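Local coordinates for protein mannitol dehydrogenase (Helicobacter pylori, PDB 3TWO) that probably catalyses the NADP(H)-dependent, zinc-assisted interconversion of cinnamyl alcohols and the corresponding aldehydes, at residues Val92-Ala97 with His104-Cys109; Thr164-Leu169 with Thr299-Asp304; Ile46-Ser51 with Thr115-Asp120. All blocks are in the same frame, centred on the assembly; numbering follows the deposited sequence.

Contact 1: residues Val92-Ala97 with His104-Cys109; sequences VNSCKA and HQEQFC. With ZN (zinc ion), chain H.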
loop_
_atom_site.group_PDB
_atom_site.type_symbol
_atom_site.label_atom_id
_atom_site.label_comp_id
_atom_site.label_asym_id
_atom_site.label_seq_id
_atom_site.Cartn_x
_atom_site.Cartn_y
_atom_site.Cartn_z
ATOM N N VAL B 92 -25.227 8.521 -9.040
ATOM C CA VAL B 92 -26.163 9.356 -9.767
ATOM C C VAL B 92 -26.217 10.795 -9.249
ATOM O O VAL B 92 -27.010 11.627 -9.742
ATOM C CB VAL B 92 -27.605 8.792 -9.684
ATOM C CG1 VAL B 92 -27.677 7.471 -10.333
ATOM C CG2 VAL B 92 -28.082 8.677 -8.174
ATOM N N ASN B 93 -25.404 11.101 -8.262
ATOM C CA ASN B 93 -25.383 12.466 -7.680
ATOM C C ASN B 93 -24.233 12.608 -6.688
ATOM O O ASN B 93 -23.700 11.568 -6.256
ATOM C CB ASN B 93 -26.700 12.780 -6.967
ATOM C CG ASN B 93 -27.159 14.215 -7.232
ATOM O OD1 ASN B 93 -26.346 15.066 -7.563
ATOM N ND2 ASN B 93 -28.481 14.454 -7.197
ATOM N N SER B 94 -23.831 13.867 -6.386
ATOM C CA SER B 94 -22.825 14.202 -5.372
ATOM C C SER B 94 -22.972 15.676 -5.013
ATOM O O SER B 94 -23.824 16.336 -5.578
ATOM C CB SER B 94 -21.385 13.884 -5.843
ATOM O OG SER B 94 -20.994 14.684 -6.960
ATOM N N CYS B 95 -22.130 16.211 -4.122
ATOM C CA CYS B 95 -22.469 17.519 -3.503
ATOM C C CYS B 95 -22.051 18.652 -4.453
ATOM O O CYS B 95 -22.630 19.727 -4.421
ATOM C CB CYS B 95 -21.835 17.729 -2.103
ATOM S SG CYS B 95 -20.091 18.288 -2.190
ATOM N N LYS B 96 -21.072 18.364 -5.311
ATOM C CA LYS B 96 -20.639 19.303 -6.360
ATOM C C LYS B 96 -19.934 20.505 -5.717
ATOM O O LYS B 96 -19.709 21.508 -6.369
ATOM C CB LYS B 96 -21.807 19.795 -7.261
ATOM C CG LYS B 96 -22.815 18.732 -7.785
ATOM C CD LYS B 96 -24.004 19.442 -8.496
ATOM C CE LYS B 96 -25.194 18.518 -8.822
ATOM N NZ LYS B 96 -25.664 17.768 -7.566
ATOM N N ALA B 97 -19.590 20.417 -4.443
ATOM C CA ALA B 97 -18.949 21.545 -3.790
ATOM C C ALA B 97 -17.684 21.188 -3.023
ATOM O O ALA B 97 -17.042 22.077 -2.509
ATOM C CB ALA B 97 -19.948 22.310 -2.896
ATOM N N HIS B 104 -13.180 15.999 -10.073
ATOM C CA HIS B 104 -13.768 14.966 -10.934
ATOM C C HIS B 104 -13.554 13.541 -10.381
ATOM O O HIS B 104 -13.340 12.587 -11.142
ATOM C CB HIS B 104 -13.116 15.023 -12.321
ATOM C CG HIS B 104 -13.192 16.354 -12.945
ATOM N ND1 HIS B 104 -14.386 16.898 -13.381
ATOM C CD2 HIS B 104 -12.227 17.275 -13.201
ATOM C CE1 HIS B 104 -14.148 18.096 -13.887
ATOM N NE2 HIS B 104 -12.855 18.348 -13.778
ATOM N N GLN B 105 -13.610 13.418 -9.058
ATOM C CA GLN B 105 -13.619 12.113 -8.405
ATOM C C GLN B 105 -14.854 12.073 -7.478
ATOM O O GLN B 105 -14.724 11.875 -6.247
ATOM C CB GLN B 105 -12.369 11.964 -7.538
ATOM C CG GLN B 105 -11.080 12.145 -8.222
ATOM C CD GLN B 105 -10.546 10.816 -8.620
ATOM O OE1 GLN B 105 -10.953 10.282 -9.660
ATOM N NE2 GLN B 105 -9.644 10.226 -7.779
ATOM N N GLU B 106 -16.033 12.261 -8.069
ATOM C CA GLU B 106 -17.277 12.338 -7.312
ATOM C C GLU B 106 -17.512 11.059 -6.487
ATOM O O GLU B 106 -18.227 11.105 -5.490
ATOM C CB GLU B 106 -18.494 12.646 -8.238
ATOM C CG GLU B 106 -18.279 13.854 -9.158
ATOM C CD GLU B 106 -17.709 13.461 -10.549
ATOM O OE1 GLU B 106 -17.119 12.346 -10.718
ATOM O OE2 GLU B 106 -17.889 14.269 -11.486
ATOM N N GLN B 107 -16.846 9.962 -6.841
ATOM C CA GLN B 107 -17.043 8.685 -6.110
ATOM C C GLN B 107 -16.546 8.752 -4.692
ATOM O O GLN B 107 -16.936 7.924 -3.925
ATOM C CB GLN B 107 -16.393 7.448 -6.798
ATOM C CG GLN B 107 -14.820 7.386 -6.730
ATOM C CD GLN B 107 -14.150 8.134 -7.863
ATOM O OE1 GLN B 107 -14.713 9.093 -8.403
ATOM N NE2 GLN B 107 -12.941 7.679 -8.259
ATOM N N PHE B 108 -15.704 9.729 -4.352
ATOM C CA PHE B 108 -15.232 9.919 -2.998
ATOM C C PHE B 108 -15.962 11.047 -2.272
ATOM O O PHE B 108 -15.647 11.325 -1.131
ATOM C CB PHE B 108 -13.700 10.174 -2.952
ATOM C CG PHE B 108 -12.891 9.034 -3.469
ATOM C CD1 PHE B 108 -12.188 9.154 -4.666
ATOM C CD2 PHE B 108 -12.831 7.855 -2.758
ATOM C CE1 PHE B 108 -11.431 8.078 -5.172
ATOM C CE2 PHE B 108 -12.077 6.739 -3.252
ATOM C CZ PHE B 108 -11.388 6.863 -4.479
ATOM N N CYS B 109 -16.920 11.709 -2.927
ATOM C CA CYS B 109 -17.730 12.698 -2.244
ATOM C C CYS B 109 -18.429 12.047 -1.033
ATOM O O CYS B 109 -19.021 10.975 -1.135
ATOM C CB CYS B 109 -18.799 13.295 -3.162
ATOM S SG CYS B 109 -19.854 14.540 -2.337
HETATM ZN ZN ZN H . -18.823 16.500 -3.096
#
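Cys95 and Cys109 reach the same zinc ion from two turns of chain, Cys95 SG lying 2.4 Å and Cys109 SG 2.3 Å from the metal. Their sulfurs stand 3.8 Å apart, SG to SG, too far for a disulfide and as expected for two thiolates sharing one ion. Cys109 SG extends anti to its own backbone N (chi1 180°), which carries it straight across to the other segment; Cys95 SG is instead folded back over its backbone, between N and the carbonyl carbon (chi1 82°). The sulfur of Cys109 is gripped twice within the contact, because the backbone N of Cys95 also donates to it over 3.3 Å with an N-H...S angle of 153°. Cys95 SG has its own amide donor, Ala97 N at 3.1 Å. Such N-H...S bonds probably spread the negative charge of the thiolates and hold the sulfurs in position round the metal. Beside the zinc site, Ser94 points its CB at Cys109 CB, 3.8 Å away, while Ser94 OG lies 3.5 Å from Glu106 CB. The serine hydroxyl is hydrogen-bonded to Tyr142 OH, and the bent Glu106 chain turns its carboxylate away, OE1 accepting from the backbone N of Ile296. Cys98, just ahead of helix 99-102, and Cys101 within it supply the remaining sulfurs. The result is the four-cysteine structural zinc site, in a loop of the GroES-like domain, familiar from medium-chain zinc alcohol dehydrogenases.

Contact 2: residues Thr164-Leu169 with Thr299-Asp304; sequences TTYSPL and TQEMVD. With NDP (NADPH dihydro-nicotinamide-adenine-dinucleotide phosphate), chain F.
Tyr166 lays one face of its ring over the side chain of Met302, joining helices 158-171 and 296-308 of this medium-chain dehydrogenase fold. Met302 CB sits 3.8 Å from the ring centroid and 22° off the ring normal, a CH-pi contact displaced toward the rim, where Met302 CB is 3.5 Å from Tyr166 CD2. The tyrosine and methionine side chains run past one another in opposite directions. Met302 CG continues under the start of the ring, 3.6 Å from Tyr166 CG, before a bend at chi2 (-79°) takes the sulfur away. Tyr195 of helix 187-198 meets the Tyr166 ring edge-to-face and also packs on Met302, so three helices converge here. Two residues earlier on helix 158-171, the nicotinamide end of NADPH is near: Thr164 OG1 approaches NDP C4N to 3.3 Å, while the same hydroxyl is hydrogen-bonded to Cys160 O. At the phenol end the chemistry becomes polar. Glu301, extended beyond CG, crosses the tyrosine at about a right angle, with its carboxylate plane turned 78° from the ring. Its OE1 lies at the ring edge, in plane, and accepts from Tyr166 OH in a very short bond, modelled at 2.4 Å, whose exact length is doubtful.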
loop_
_atom_site.group_PDB
_atom_site.type_symbol
_atom_site.label_atom_id
_atom_site.label_comp_id
_atom_site.label_asym_id
_atom_site.label_seq_id
_atom_site.Cartn_x
_atom_site.Cartn_y
_atom_site.Cartn_z
ATOM N N THR B 164 -13.670 0.872 -13.901
ATOM C CA THR B 164 -13.003 0.446 -12.692
ATOM C C THR B 164 -11.623 -0.137 -13.011
ATOM O O THR B 164 -10.699 -0.086 -12.160
ATOM C CB THR B 164 -13.832 -0.574 -11.884
ATOM O OG1 THR B 164 -15.071 0.045 -11.463
ATOM C CG2 THR B 164 -13.056 -1.030 -10.617
ATOM N N THR B 165 -11.461 -0.641 -14.237
ATOM C CA THR B 165 -10.221 -1.277 -14.566
ATOM C C THR B 165 -9.418 -0.349 -15.441
ATOM O O THR B 165 -8.197 -0.325 -15.308
ATOM C CB THR B 165 -10.462 -2.573 -15.328
ATOM O OG1 THR B 165 -11.300 -2.273 -16.434
ATOM C CG2 THR B 165 -11.199 -3.606 -14.413
ATOM N N TYR B 166 -10.090 0.415 -16.319
ATOM C CA TYR B 166 -9.415 1.426 -17.103
ATOM C C TYR B 166 -8.614 2.412 -16.169
ATOM O O TYR B 166 -7.443 2.772 -16.435
ATOM C CB TYR B 166 -10.464 2.211 -17.884
ATOM C CG TYR B 166 -9.930 3.332 -18.771
ATOM C CD1 TYR B 166 -9.390 3.069 -20.050
ATOM C CD2 TYR B 166 -10.012 4.673 -18.352
ATOM C CE1 TYR B 166 -8.952 4.140 -20.890
ATOM C CE2 TYR B 166 -9.558 5.728 -19.167
ATOM C CZ TYR B 166 -9.054 5.449 -20.428
ATOM O OH TYR B 166 -8.592 6.489 -21.179
ATOM N N SER B 167 -9.267 2.817 -15.076
ATOM C CA SER B 167 -8.733 3.919 -14.275
ATOM C C SER B 167 -7.317 3.605 -13.700
ATOM O O SER B 167 -6.442 4.396 -13.828
ATOM C CB SER B 167 -9.736 4.368 -13.173
ATOM O OG SER B 167 -9.222 5.508 -12.416
ATOM N N PRO B 168 -7.120 2.465 -13.031
ATOM C CA PRO B 168 -5.807 2.270 -12.374
ATOM C C PRO B 168 -4.744 1.933 -13.408
ATOM O O PRO B 168 -3.560 2.197 -13.189
ATOM C CB PRO B 168 -6.038 1.063 -11.461
ATOM C CG PRO B 168 -7.344 0.463 -11.943
ATOM C CD PRO B 168 -8.138 1.565 -12.500
ATOM N N LEU B 169 -5.174 1.376 -14.533
ATOM C CA LEU B 169 -4.266 1.129 -15.638
ATOM C C LEU B 169 -3.616 2.442 -16.117
ATOM O O LEU B 169 -2.381 2.479 -16.314
ATOM C CB LEU B 169 -4.963 0.374 -16.811
ATOM C CG LEU B 169 -5.209 -1.126 -16.627
ATOM C CD1 LEU B 169 -6.170 -1.705 -17.724
ATOM C CD2 LEU B 169 -3.872 -1.963 -16.563
ATOM N N THR B 299 -14.900 8.461 -16.705
ATOM C CA THR B 299 -15.851 7.485 -17.262
ATOM C C THR B 299 -16.225 7.818 -18.743
ATOM O O THR B 299 -16.238 6.904 -19.626
ATOM C CB THR B 299 -17.112 7.370 -16.402
ATOM O OG1 THR B 299 -16.751 7.017 -15.036
ATOM C CG2 THR B 299 -18.140 6.288 -17.014
ATOM N N GLN B 300 -16.482 9.115 -19.019
ATOM C CA GLN B 300 -16.720 9.562 -20.394
ATOM C C GLN B 300 -15.482 9.286 -21.271
ATOM O O GLN B 300 -15.614 8.755 -22.382
ATOM C CB GLN B 300 -17.084 11.051 -20.465
ATOM C CG GLN B 300 -17.484 11.518 -21.893
ATOM C CD GLN B 300 -18.790 10.881 -22.340
ATOM O OE1 GLN B 300 -19.814 11.090 -21.689
ATOM N NE2 GLN B 300 -18.754 10.018 -23.427
ATOM N N GLU B 301 -14.300 9.645 -20.790
ATOM C CA GLU B 301 -13.106 9.382 -21.555
ATOM C C GLU B 301 -13.001 7.879 -21.873
ATOM O O GLU B 301 -12.670 7.482 -22.989
ATOM C CB GLU B 301 -11.888 9.822 -20.732
ATOM C CG GLU B 301 -10.527 9.466 -21.373
ATOM C CD GLU B 301 -9.360 9.602 -20.354
ATOM O OE1 GLU B 301 -8.531 8.659 -20.250
ATOM O OE2 GLU B 301 -9.318 10.631 -19.639
ATOM N N MET B 302 -13.292 7.045 -20.894
ATOM C CA MET B 302 -13.141 5.564 -21.059
ATOM C C MET B 302 -14.162 5.009 -22.069
ATOM O O MET B 302 -13.819 4.213 -22.982
ATOM C CB MET B 302 -13.225 4.842 -19.686
ATOM C CG MET B 302 -13.372 3.296 -19.698
ATOM S SD MET B 302 -15.093 2.779 -20.056
ATOM C CE MET B 302 -14.882 1.230 -20.767
ATOM N N VAL B 303 -15.409 5.426 -21.935
ATOM C CA VAL B 303 -16.404 4.978 -22.923
ATOM C C VAL B 303 -16.026 5.412 -24.334
ATOM O O VAL B 303 -16.097 4.610 -25.273
ATOM C CB VAL B 303 -17.873 5.422 -22.528
ATOM C CG1 VAL B 303 -18.868 5.234 -23.719
ATOM C CG2 VAL B 303 -18.336 4.612 -21.251
ATOM N N ASP B 304 -15.577 6.666 -24.481
ATOM C CA ASP B 304 -15.172 7.173 -25.812
ATOM C C ASP B 304 -14.042 6.309 -26.385
ATOM O O ASP B 304 -14.060 5.973 -27.586
ATOM C CB ASP B 304 -14.695 8.658 -25.742
ATOM C CG ASP B 304 -15.834 9.636 -25.403
ATOM O OD1 ASP B 304 -17.033 9.273 -25.463
ATOM O OD2 ASP B 304 -15.533 10.766 -25.017
HETATM P PA NDP F . -17.161 -11.650 -11.263
HETATM O O1A NDP F . -17.406 -12.872 -10.481
HETATM O O2A NDP F . -17.187 -11.533 -12.834
HETATM O O5B NDP F . -15.601 -12.080 -11.465
HETATM C C5B NDP F . -14.736 -12.576 -10.310
HETATM C C4B NDP F . -13.662 -13.488 -10.893
HETATM O O4B NDP F . -12.562 -13.869 -9.967
HETATM C C3B NDP F . -14.331 -14.792 -11.384
HETATM O O3B NDP F . -13.815 -15.072 -12.740
HETATM C C2B NDP F . -13.816 -15.839 -10.360
HETATM O O2B NDP F . -13.732 -17.090 -11.069
HETATM C C1B NDP F . -12.377 -15.343 -10.083
HETATM N N9A NDP F . -11.895 -15.664 -8.720
HETATM C C8A NDP F . -12.672 -15.765 -7.618
HETATM N N7A NDP F . -11.862 -16.004 -6.599
HETATM C C5A NDP F . -10.608 -16.052 -7.039
HETATM C C6A NDP F . -9.388 -16.265 -6.425
HETATM N N6A NDP F . -9.251 -16.506 -5.076
HETATM N N1A NDP F . -8.318 -16.255 -7.212
HETATM C C2A NDP F . -8.366 -16.020 -8.505
HETATM N N3A NDP F . -9.507 -15.800 -9.113
HETATM C C4A NDP F . -10.639 -15.830 -8.388
HETATM O O3 NDP F . -16.711 -10.357 -10.478
HETATM P PN NDP F . -16.614 -8.939 -11.038
HETATM O O1N NDP F . -15.529 -8.805 -12.036
HETATM O O2N NDP F . -17.964 -8.271 -11.410
HETATM O O5D NDP F . -16.197 -8.160 -9.734
HETATM C C5D NDP F . -15.022 -8.691 -8.950
HETATM C C4D NDP F . -14.897 -7.932 -7.563
HETATM O O4D NDP F . -14.687 -6.566 -7.971
HETATM C C3D NDP F . -16.160 -7.948 -6.658
HETATM O O3D NDP F . -15.729 -8.077 -5.275
HETATM C C2D NDP F . -16.789 -6.575 -6.987
HETATM O O2D NDP F . -17.519 -6.107 -5.907
HETATM C C1D NDP F . -15.510 -5.716 -7.129
HETATM N N1N NDP F . -15.726 -4.384 -7.789
HETATM C C2N NDP F . -15.050 -3.264 -7.255
HETATM C C3N NDP F . -15.208 -2.010 -7.822
HETATM C C7N NDP F . -14.393 -0.842 -7.271
HETATM O O7N NDP F . -13.346 -1.044 -6.633
HETATM N N7N NDP F . -14.739 0.349 -7.748
HETATM C C4N NDP F . -16.087 -1.849 -8.918
HETATM C C5N NDP F . -16.746 -2.974 -9.494
HETATM C C6N NDP F . -16.586 -4.226 -8.937
HETATM P P2B NDP F . -14.180 -18.457 -10.456
HETATM O O1X NDP F . -15.136 -19.112 -11.617
HETATM O O2X NDP F . -13.005 -19.229 -10.039
HETATM O O3X NDP F . -15.148 -18.138 -9.236
#

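Contact 3: residues Ile46-Ser51 with Thr115-Asp120; sequences IHSAYS and TYDCLD. With NDP (NADPH dihydro-nicotinamide-adenine-dinucleotide phosphate), chain F.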
loop_
_atom_site.group_PDB
_atom_site.type_symbol
_atom_site.label_atom_id
_atom_site.label_comp_id
_atom_site.label_asym_id
_atom_site.label_seq_id
_atom_site.Cartn_x
_atom_site.Cartn_y
_atom_site.Cartn_z
ATOM N N ILE B 46 -24.171 -8.535 -6.146
ATOM C CA ILE B 46 -24.382 -9.724 -5.349
ATOM C C ILE B 46 -23.910 -9.469 -3.908
ATOM O O ILE B 46 -24.635 -9.836 -2.956
ATOM C CB ILE B 46 -23.550 -10.904 -5.898
ATOM C CG1 ILE B 46 -23.914 -11.192 -7.353
ATOM C CG2 ILE B 46 -23.764 -12.151 -5.009
ATOM C CD1 ILE B 46 -22.965 -12.219 -8.029
ATOM N N HIS B 47 -22.702 -8.888 -3.760
ATOM C CA HIS B 47 -22.175 -8.516 -2.446
ATOM C C HIS B 47 -23.223 -7.624 -1.721
ATOM O O HIS B 47 -23.489 -7.822 -0.498
ATOM C CB HIS B 47 -20.863 -7.725 -2.561
ATOM C CG HIS B 47 -19.677 -8.499 -3.103
ATOM N ND1 HIS B 47 -19.246 -9.699 -2.564
ATOM C CD2 HIS B 47 -18.782 -8.198 -4.092
ATOM C CE1 HIS B 47 -18.165 -10.129 -3.215
ATOM N NE2 HIS B 47 -17.836 -9.209 -4.111
ATOM N N SER B 48 -23.859 -6.693 -2.461
ATOM C CA SER B 48 -24.808 -5.783 -1.795
ATOM C C SER B 48 -26.088 -6.518 -1.491
ATOM O O SER B 48 -26.569 -6.483 -0.324
ATOM C CB SER B 48 -25.127 -4.519 -2.603
ATOM O OG SER B 48 -23.943 -3.955 -3.142
ATOM N N ALA B 49 -26.605 -7.225 -2.496
ATOM C CA ALA B 49 -27.876 -7.985 -2.354
ATOM C C ALA B 49 -27.847 -8.913 -1.156
ATOM O O ALA B 49 -28.880 -9.099 -0.457
ATOM C CB ALA B 49 -28.187 -8.785 -3.616
ATOM N N TYR B 50 -26.661 -9.492 -0.895
ATOM C CA TYR B 50 -26.561 -10.456 0.149
ATOM C C TYR B 50 -26.015 -9.885 1.426
ATOM O O TYR B 50 -25.722 -10.630 2.311
ATOM C CB TYR B 50 -25.682 -11.603 -0.332
ATOM C CG TYR B 50 -26.346 -12.415 -1.416
ATOM C CD1 TYR B 50 -25.625 -13.373 -2.143
ATOM C CD2 TYR B 50 -27.720 -12.227 -1.713
ATOM C CE1 TYR B 50 -26.253 -14.128 -3.167
ATOM C CE2 TYR B 50 -28.371 -13.001 -2.726
ATOM C CZ TYR B 50 -27.633 -13.922 -3.435
ATOM O OH TYR B 50 -28.274 -14.648 -4.395
ATOM N N SER B 51 -25.819 -8.566 1.506
ATOM C CA SER B 51 -25.266 -7.997 2.746
ATOM C C SER B 51 -23.876 -8.553 3.115
ATOM O O SER B 51 -23.617 -8.858 4.268
ATOM C CB SER B 51 -26.262 -8.206 3.925
ATOM O OG SER B 51 -27.459 -7.462 3.622
ATOM N N THR B 115 -25.962 4.263 -6.995
ATOM C CA THR B 115 -27.149 3.954 -7.797
ATOM C C THR B 115 -28.170 3.059 -7.069
ATOM O O THR B 115 -29.389 3.160 -7.329
ATOM C CB THR B 115 -26.671 3.368 -9.168
ATOM O OG1 THR B 115 -25.732 4.319 -9.715
ATOM C CG2 THR B 115 -27.849 3.147 -10.179
ATOM N N TYR B 116 -27.676 2.230 -6.146
ATOM C CA TYR B 116 -28.548 1.389 -5.309
ATOM C C TYR B 116 -27.924 1.115 -3.939
ATOM O O TYR B 116 -26.752 1.416 -3.719
ATOM C CB TYR B 116 -28.893 0.070 -6.014
ATOM C CG TYR B 116 -27.658 -0.765 -6.256
ATOM C CD1 TYR B 116 -27.143 -1.601 -5.253
ATOM C CD2 TYR B 116 -26.970 -0.697 -7.473
ATOM C CE1 TYR B 116 -25.984 -2.353 -5.474
ATOM C CE2 TYR B 116 -25.800 -1.451 -7.695
ATOM C CZ TYR B 116 -25.326 -2.268 -6.705
ATOM O OH TYR B 116 -24.196 -3.022 -6.946
ATOM N N ASP B 117 -28.721 0.543 -3.025
ATOM C CA ASP B 117 -28.240 0.303 -1.672
ATOM C C ASP B 117 -27.657 1.611 -1.069
ATOM O O ASP B 117 -26.531 1.607 -0.561
ATOM C CB ASP B 117 -27.154 -0.808 -1.654
ATOM C CG ASP B 117 -26.988 -1.419 -0.285
ATOM O OD1 ASP B 117 -27.826 -1.111 0.592
ATOM O OD2 ASP B 117 -26.069 -2.220 -0.073
ATOM N N CYS B 118 -28.400 2.708 -1.143
ATOM C CA CYS B 118 -27.861 3.987 -0.687
ATOM C C CYS B 118 -29.014 4.977 -0.653
ATOM O O CYS B 118 -29.792 5.058 -1.610
ATOM C CB CYS B 118 -26.746 4.472 -1.643
ATOM S SG CYS B 118 -25.844 6.033 -1.167
ATOM N N LEU B 119 -29.130 5.706 0.449
ATOM C CA LEU B 119 -30.143 6.739 0.653
ATOM C C LEU B 119 -29.768 7.947 -0.214
ATOM O O LEU B 119 -28.581 8.263 -0.392
ATOM C CB LEU B 119 -30.182 7.074 2.158
ATOM C CG LEU B 119 -30.567 5.959 3.159
ATOM C CD1 LEU B 119 -30.761 6.594 4.588
ATOM C CD2 LEU B 119 -31.900 5.164 2.796
ATOM N N ASP B 120 -30.764 8.552 -0.839
ATOM C CA ASP B 120 -30.558 9.663 -1.758
ATOM C C ASP B 120 -30.786 10.966 -0.986
ATOM O O ASP B 120 -31.905 11.472 -0.971
ATOM C CB ASP B 120 -31.582 9.583 -2.915
ATOM C CG ASP B 120 -31.397 10.712 -3.964
ATOM O OD1 ASP B 120 -30.569 11.644 -3.766
ATOM O OD2 ASP B 120 -32.062 10.670 -5.013
HETATM P PA NDP F . -17.161 -11.650 -11.263
HETATM O O1A NDP F . -17.406 -12.872 -10.481
HETATM O O2A NDP F . -17.187 -11.533 -12.834
HETATM O O5B NDP F . -15.601 -12.080 -11.465
HETATM C C5B NDP F . -14.736 -12.576 -10.310
HETATM C C4B NDP F . -13.662 -13.488 -10.893
HETATM O O4B NDP F . -12.562 -13.869 -9.967
HETATM C C3B NDP F . -14.331 -14.792 -11.384
HETATM O O3B NDP F . -13.815 -15.072 -12.740
HETATM C C2B NDP F . -13.816 -15.839 -10.360
HETATM O O2B NDP F . -13.732 -17.090 -11.069
HETATM C C1B NDP F . -12.377 -15.343 -10.083
HETATM N N9A NDP F . -11.895 -15.664 -8.720
HETATM C C8A NDP F . -12.672 -15.765 -7.618
HETATM N N7A NDP F . -11.862 -16.004 -6.599
HETATM C C5A NDP F . -10.608 -16.052 -7.039
HETATM C C6A NDP F . -9.388 -16.265 -6.425
HETATM N N6A NDP F . -9.251 -16.506 -5.076
HETATM N N1A NDP F . -8.318 -16.255 -7.212
HETATM C C2A NDP F . -8.366 -16.020 -8.505
HETATM N N3A NDP F . -9.507 -15.800 -9.113
HETATM C C4A NDP F . -10.639 -15.830 -8.388
HETATM O O3 NDP F . -16.711 -10.357 -10.478
HETATM P PN NDP F . -16.614 -8.939 -11.038
HETATM O O1N NDP F . -15.529 -8.805 -12.036
HETATM O O2N NDP F . -17.964 -8.271 -11.410
HETATM O O5D NDP F . -16.197 -8.160 -9.734
HETATM C C5D NDP F . -15.022 -8.691 -8.950
HETATM C C4D NDP F . -14.897 -7.932 -7.563
HETATM O O4D NDP F . -14.687 -6.566 -7.971
HETATM C C3D NDP F . -16.160 -7.948 -6.658
HETATM O O3D NDP F . -15.729 -8.077 -5.275
HETATM C C2D NDP F . -16.789 -6.575 -6.987
HETATM O O2D NDP F . -17.519 -6.107 -5.907
HETATM C C1D NDP F . -15.510 -5.716 -7.129
HETATM N N1N NDP F . -15.726 -4.384 -7.789
HETATM C C2N NDP F . -15.050 -3.264 -7.255
HETATM C C3N NDP F . -15.208 -2.010 -7.822
HETATM C C7N NDP F . -14.393 -0.842 -7.271
HETATM O O7N NDP F . -13.346 -1.044 -6.633
HETATM N N7N NDP F . -14.739 0.349 -7.748
HETATM C C4N NDP F . -16.087 -1.849 -8.918
HETATM C C5N NDP F . -16.746 -2.974 -9.494
HETATM C C6N NDP F . -16.586 -4.226 -8.937
HETATM P P2B NDP F . -14.180 -18.457 -10.456
HETATM O O1X NDP F . -15.136 -19.112 -11.617
HETATM O O2X NDP F . -13.005 -19.229 -10.039
HETATM O O3X NDP F . -15.148 -18.138 -9.236
#
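Ser48 faces Tyr116 and Asp117 from the last turn of helix 43-49; its CB and OG share the rim of Tyr116, and CB also meets Asp117. CB projects toward the other segment and is met by the carboxylate of Asp117, OD2 at 3.5 Å, and by the rim of the tyrosine ring, where it lies in the ring plane, 3.7 Å from Tyr116 CE1. With chi1 at -45°, OG is placed beside the backbone N and faces back along the helix. From there it touches Tyr116 CE1 at 3.5 Å, an edge approach near the ring plane, while the phenol OH is 3.9 Å from Ser48 OG and makes no hydrogen bond with it. The serine hydroxyl is instead satisfied within its own helix, donating to Ser44 O. Of the Asp117 carboxylate, OD2 rests on Ser48 CB while OD1 accepts from the backbone N of Ile57. The contact between the segments is therefore one of van der Waals touches among polar residues.

Next to Ser48, His47 turns to the cofactor. Its NE2 is 2.7 Å from NDP O3D, a hydrogen bond to the ribose, and His47 ND1 bonds to Glu52 OE1, bracing the ring from behind. The helix closes in a Schellman motif with Ser51 as the positive-phi residue, Ser51 N bonded to Ser48 O and Glu52 N to His47 O. On another side of helix 43-49, Ile46 and Ala49 pack against helix 323-331, while the loop of Tyr116 and Asp117 runs from strand 113-114 to the short, weakly bonded strand 119-120.

How the contacts relate
All three contacts are mainly buried; contact 2 also includes the exposed Glu301. Contacts 1 and 3 both belong to the GroES-like part of the chain, with contact 1 nested inside the loop that contact 3 closes, and they touch where Val92 CG1 packs on Thr115 OG1. Contact 2 comes later in the chain and joins two helices; it and contact 3 lie on opposite sides of the chain's centre, about 23 Å apart between centres, yet both reach the NADPH. Their chemistry differs accordingly: metal-thiolate bonds in contact 1, aromatic-aliphatic overlap tied off by a hydrogen bond in contact 2, and plain van der Waals touches in contact 3.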